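Local coordinates for flagellar basal body protein (PDB 5NPY) that probably builds the flagellar hook of Helicobacter pylori, the curved segment that in bacterial flagella links the rotary motor to the filament, at residues Met81-Gly85 against Lys560-Thr564; Glu486-Ile490 against Pro501-Ile505. All coordinates share one frame; numbering follows the deposited sequence.

Contact 1. Residues Met81-Gly85 against Lys560-Thr564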
loop_
_atom_site.group_PDB
_atom_site.type_symbol
_atom_site.label_atom_id
_atom_site.label_comp_id
_atom_site.label_asym_id
_atom_site.label_seq_id
_atom_site.Cartn_x
_atom_site.Cartn_y
_atom_site.Cartn_z
ATOM N N MET A 81 -45.161 1.419 11.808
ATOM C CA MET A 81 -44.871 1.376 13.242
ATOM C C MET A 81 -43.400 1.031 13.527
ATOM O O MET A 81 -42.920 -0.012 13.097
ATOM C CB MET A 81 -45.793 0.362 13.937
ATOM C CG MET A 81 -45.296 -0.157 15.240
ATOM S SD MET A 81 -46.196 -1.595 15.860
ATOM C CE MET A 81 -46.210 -2.566 14.431
ATOM N N PRO A 82 -42.689 1.909 14.242
ATOM C CA PRO A 82 -41.282 1.634 14.570
ATOM C C PRO A 82 -41.137 0.424 15.480
ATOM O O PRO A 82 -42.094 -0.086 16.063
ATOM C CB PRO A 82 -40.816 2.916 15.271
ATOM C CG PRO A 82 -41.738 3.975 14.767
ATOM C CD PRO A 82 -43.072 3.287 14.594
ATOM N N SER A 83 -39.896 -0.042 15.601
ATOM C CA SER A 83 -39.631 -1.209 16.422
ATOM C C SER A 83 -38.188 -1.178 16.906
ATOM O O SER A 83 -37.348 -0.438 16.388
ATOM C CB SER A 83 -39.927 -2.496 15.660
ATOM O OG SER A 83 -40.031 -3.569 16.571
ATOM N N GLU A 84 -37.913 -2.013 17.908
ATOM C CA GLU A 84 -36.641 -2.035 18.620
ATOM C C GLU A 84 -35.738 -3.202 18.228
ATOM O O GLU A 84 -34.522 -3.022 18.123
ATOM C CB GLU A 84 -36.908 -2.071 20.131
ATOM C CG GLU A 84 -35.680 -2.305 21.011
ATOM C CD GLU A 84 -34.886 -1.038 21.294
ATOM O OE1 GLU A 84 -34.645 -0.248 20.355
ATOM O OE2 GLU A 84 -34.502 -0.834 22.466
ATOM N N GLY A 85 -36.304 -4.388 18.000
ATOM C CA GLY A 85 -35.542 -5.607 17.775
ATOM C C GLY A 85 -34.498 -5.571 16.674
ATOM O O GLY A 85 -34.650 -4.844 15.683
ATOM N N LYS A 560 -35.890 -1.989 11.300
ATOM C CA LYS A 560 -36.436 -1.506 12.570
ATOM C C LYS A 560 -37.792 -0.811 12.413
ATOM O O LYS A 560 -38.146 0.066 13.205
ATOM C CB LYS A 560 -35.422 -0.613 13.296
ATOM C CG LYS A 560 -34.218 -1.430 13.759
ATOM C CD LYS A 560 -33.263 -0.678 14.664
ATOM C CE LYS A 560 -32.436 -1.672 15.479
ATOM N NZ LYS A 560 -31.107 -1.138 15.884
ATOM N N TYR A 561 -38.562 -1.221 11.403
ATOM C CA TYR A 561 -39.986 -0.930 11.297
ATOM C C TYR A 561 -40.742 -2.234 11.058
ATOM O O TYR A 561 -40.184 -3.211 10.553
ATOM C CB TYR A 561 -40.299 0.052 10.160
ATOM C CG TYR A 561 -39.867 1.480 10.400
ATOM C CD1 TYR A 561 -40.779 2.446 10.809
ATOM C CD2 TYR A 561 -38.549 1.866 10.198
ATOM C CE1 TYR A 561 -40.388 3.758 11.017
ATOM C CE2 TYR A 561 -38.146 3.175 10.405
ATOM C CZ TYR A 561 -39.068 4.120 10.813
ATOM O OH TYR A 561 -38.654 5.422 11.019
ATOM N N LEU A 562 -42.026 -2.244 11.425
ATOM C CA LEU A 562 -42.904 -3.388 11.211
ATOM C C LEU A 562 -44.191 -2.931 10.527
ATOM O O LEU A 562 -44.466 -1.735 10.385
ATOM C CB LEU A 562 -43.215 -4.113 12.531
ATOM C CG LEU A 562 -42.072 -4.888 13.195
ATOM C CD1 LEU A 562 -42.492 -5.528 14.518
ATOM C CD2 LEU A 562 -41.517 -5.943 12.244
ATOM N N GLU A 563 -44.992 -3.907 10.107
ATOM C CA GLU A 563 -46.144 -3.674 9.250
ATOM C C GLU A 563 -47.449 -3.827 10.025
ATOM O O GLU A 563 -47.508 -4.485 11.069
ATOM C CB GLU A 563 -46.117 -4.636 8.054
ATOM C CG GLU A 563 -47.151 -4.360 6.976
ATOM C CD GLU A 563 -46.630 -4.636 5.581
ATOM O OE1 GLU A 563 -45.396 -4.730 5.414
ATOM O OE2 GLU A 563 -47.456 -4.756 4.651
ATOM N N THR A 564 -48.491 -3.175 9.498
ATOM C CA THR A 564 -49.886 -3.300 9.945
ATOM C C THR A 564 -50.058 -3.182 11.451
ATOM O O THR A 564 -50.800 -2.322 11.920
ATOM C CB THR A 564 -50.508 -4.636 9.469
ATOM O OG1 THR A 564 -50.830 -4.540 8.075
ATOM C CG2 THR A 564 -51.769 -4.965 10.260
#

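Contact 2. Residues Glu486-Ile490 against Pro501-Ile505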
loop_
_atom_site.group_PDB
_atom_site.type_symbol
_atom_site.label_atom_id
_atom_site.label_comp_id
_atom_site.label_asym_id
_atom_site.label_seq_id
_atom_site.Cartn_x
_atom_site.Cartn_y
_atom_site.Cartn_z
ATOM N N GLU A 486 -31.398 -0.667 2.691
ATOM C CA GLU A 486 -32.713 -0.729 2.068
ATOM C C GLU A 486 -32.809 -1.827 1.011
ATOM O O GLU A 486 -33.916 -2.111 0.531
ATOM C CB GLU A 486 -33.074 0.631 1.459
ATOM C CG GLU A 486 -33.247 1.750 2.479
ATOM C CD GLU A 486 -33.995 2.948 1.914
ATOM O OE1 GLU A 486 -34.711 3.621 2.686
ATOM O OE2 GLU A 486 -33.873 3.209 0.696
ATOM N N ASN A 487 -31.691 -2.455 0.651
ATOM C CA ASN A 487 -31.675 -3.608 -0.236
ATOM C C ASN A 487 -31.615 -4.930 0.510
ATOM O O ASN A 487 -31.442 -5.972 -0.119
ATOM C CB ASN A 487 -30.499 -3.507 -1.198
ATOM C CG ASN A 487 -30.824 -2.657 -2.401
ATOM O OD1 ASN A 487 -30.164 -2.751 -3.426
ATOM N ND2 ASN A 487 -31.864 -1.831 -2.289
ATOM N N GLY A 488 -31.750 -4.916 1.833
ATOM C CA GLY A 488 -31.681 -6.140 2.598
ATOM C C GLY A 488 -30.287 -6.656 2.842
ATOM O O GLY A 488 -30.137 -7.687 3.507
ATOM N N VAL A 489 -29.262 -5.964 2.351
ATOM C CA VAL A 489 -27.892 -6.418 2.531
ATOM C C VAL A 489 -27.462 -6.174 3.972
ATOM O O VAL A 489 -27.604 -5.064 4.503
ATOM C CB VAL A 489 -26.964 -5.716 1.528
ATOM C CG1 VAL A 489 -25.509 -6.103 1.780
ATOM C CG2 VAL A 489 -27.371 -6.081 0.107
ATOM N N ILE A 490 -26.930 -7.214 4.610
ATOM C CA ILE A 490 -26.636 -7.222 6.040
ATOM C C ILE A 490 -25.126 -7.190 6.216
ATOM O O ILE A 490 -24.429 -8.141 5.835
ATOM C CB ILE A 490 -27.239 -8.459 6.726
ATOM C CG1 ILE A 490 -28.751 -8.521 6.466
ATOM C CG2 ILE A 490 -26.884 -8.493 8.234
ATOM C CD1 ILE A 490 -29.419 -9.743 7.056
ATOM N N PRO A 501 -20.294 -6.998 4.549
ATOM C CA PRO A 501 -21.577 -7.691 4.486
ATOM C C PRO A 501 -21.381 -9.170 4.780
ATOM O O PRO A 501 -20.301 -9.724 4.568
ATOM C CB PRO A 501 -22.038 -7.450 3.046
ATOM C CG PRO A 501 -20.773 -7.226 2.287
ATOM C CD PRO A 501 -19.853 -6.519 3.227
ATOM N N VAL A 502 -22.433 -9.796 5.309
ATOM C CA VAL A 502 -22.424 -11.232 5.583
ATOM C C VAL A 502 -23.602 -11.970 4.968
ATOM O O VAL A 502 -23.527 -13.198 4.804
ATOM C CB VAL A 502 -22.370 -11.494 7.106
ATOM C CG1 VAL A 502 -21.214 -10.733 7.738
ATOM C CG2 VAL A 502 -23.689 -11.102 7.770
ATOM N N ALA A 503 -24.701 -11.293 4.623
ATOM C CA ALA A 503 -25.913 -11.935 4.126
ATOM C C ALA A 503 -26.805 -10.879 3.484
ATOM O O ALA A 503 -26.504 -9.682 3.506
ATOM C CB ALA A 503 -26.661 -12.664 5.250
ATOM N N ARG A 504 -27.907 -11.345 2.887
ATOM C CA ARG A 504 -29.019 -10.467 2.545
ATOM C C ARG A 504 -30.319 -11.226 2.720
ATOM O O ARG A 504 -30.356 -12.453 2.607
ATOM C CB ARG A 504 -28.938 -9.914 1.120
ATOM C CG ARG A 504 -29.349 -10.884 0.025
ATOM C CD ARG A 504 -29.077 -10.254 -1.328
ATOM N NE ARG A 504 -29.897 -9.057 -1.527
ATOM C CZ ARG A 504 -29.637 -8.105 -2.416
ATOM N NH1 ARG A 504 -28.562 -8.181 -3.189
ATOM N NH2 ARG A 504 -30.443 -7.066 -2.521
ATOM N N ILE A 505 -31.382 -10.476 3.011
ATOM C CA ILE A 505 -32.703 -11.057 3.227
ATOM C C ILE A 505 -33.285 -11.499 1.892
ATOM O O ILE A 505 -33.327 -10.725 0.926
ATOM C CB ILE A 505 -33.630 -10.048 3.921
ATOM C CG1 ILE A 505 -33.012 -9.550 5.229
ATOM C CG2 ILE A 505 -35.001 -10.676 4.189
ATOM C CD1 ILE A 505 -32.934 -10.603 6.313
#

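Contact 1. Residues Met81-Gly85 against Lys560-Thr564
Met-81 and Leu-562 begin a single beta bridge, centred on Pro-82 and Tyr-561, between the first and last modelled residues of the chain. It continues the antiparallel pairing of strands 87-93 and 555-559 just past their ends, where Lys-560 is also backbone-bonded to His-88. The carbonyl O of Met-81 takes the N-H of Leu-562 at 2.9 Å, nearly straight at 166°. The flexible thioether of Met-81 suits an exposed position: after an extended start the chain bends at chi3 (48°), which brings CE to within 3.9 Å of Leu-562 CB. Pro-82 has no N-H, and the bridge needs none from it: the bonds use Met-81 O and Ser-83 N. Its ring crosses the Tyr-561 side chain at a slant, with Pro-82 CG 4.0 Å from Tyr-561 CE1, while on the same tyrosine Arg-558 makes a cation-pi contact. Ser-83 then gives its N-H to Lys-560 O at 3.0 Å, with a bent angle of 133°. The CB of Ser-83 is directed at the partner segment, and OG lies 3.8 Å from Leu-562 CD1; the hydroxyl itself is hydrogen-bonded to His-88 ND1. Past the bridge, the long lysine suits its place by running beside the backbone of Glu-84 and Gly-85, so that NZ forms a salt bridge with Glu-86. On the way, Lys-560 CE passes 3.6 Å from Glu-84 O.

Contact 2. Residues Glu486-Ile490 against Pro501-Ile505
Ile-490 and Ala-503 face each other as an antiparallel hydrogen-bonded pair, the N-H of Ile-490 reaching Ala-503 O at 2.7 Å. In the return direction Ile-490 O is shared: Val-502 N donates to it at 2.6 Å, almost straight at 169°, and Ala-503 N only weakly, at 3.4 Å. Two residues opposite one make this a classic beta bulge in the hairpin of strands 489-494 and 499-509. Pro-501, lacking an N-H, sits just before the bulge, and its CA-H also approaches Ile-490 O. The next pair, Val-489 with Arg-504, is non-hydrogen-bonded, and beyond it Ile-505 N is hydrogen-bonded to Gly-488 O. Gly-488 adopts a positive phi of 79°, where a CB would press on the preceding carbonyl O and approach Ile-505 N.

Ile-490 and Ala-503 place their side chains on one face of the sheet, Val-489 and Arg-504 on the other. Ile-490 CD1 meets Ile-505 CD1 at 3.7 Å; the short alanine is consistent with the close approach of the isoleucines. Met-482 and Ile-484 of strand 477-484 and Ile-179 extend this apolar packing. On the other face Arg-504 places CG between its backbone N and carbonyl carbon (chi1 78°), then bends at chi3 to fold its guanidinium back toward Asn-487, in the loop that leads into strand 489-494. There Val-489 CG2 packs over one face of the group, 3.9 Å from Arg-504 CZ, and NH2 makes a weak bond to Asn-487 O. Further out, NH1 is hydrogen-bonded to Leu-169 O and Trp-546 adds a cation-pi contact, which probably help to offset burying the charge. Leu-169 also touches Val-489.

How the contacts relate
Contact 1 lies on the surface and contact 2 is largely buried, with centres about 18 Å apart and nearest atoms about 8 Å apart, so the two do not touch. Contact 1 joins segments 475 positions apart at their closest ends, in loops flanking the paired strands 87-93 and 555-559; contact 2 pairs the two strands of a local hairpin that lies between them in sequence. Both rely on backbone bonds, but 81-85 with 560-564 has a lone bridge fringed by flexible or charged side chains, whereas 486-490 with 501-505 adds aliphatic side-chain packing and an enclosed arginine. Their charged groups differ likewise: Lys-560 pairs with a carboxylate, Arg-504 mainly with a carbonyl. Backbone bonding of Glu-486 to Ile-557 links the hairpin's neighbourhood to strand 555-559.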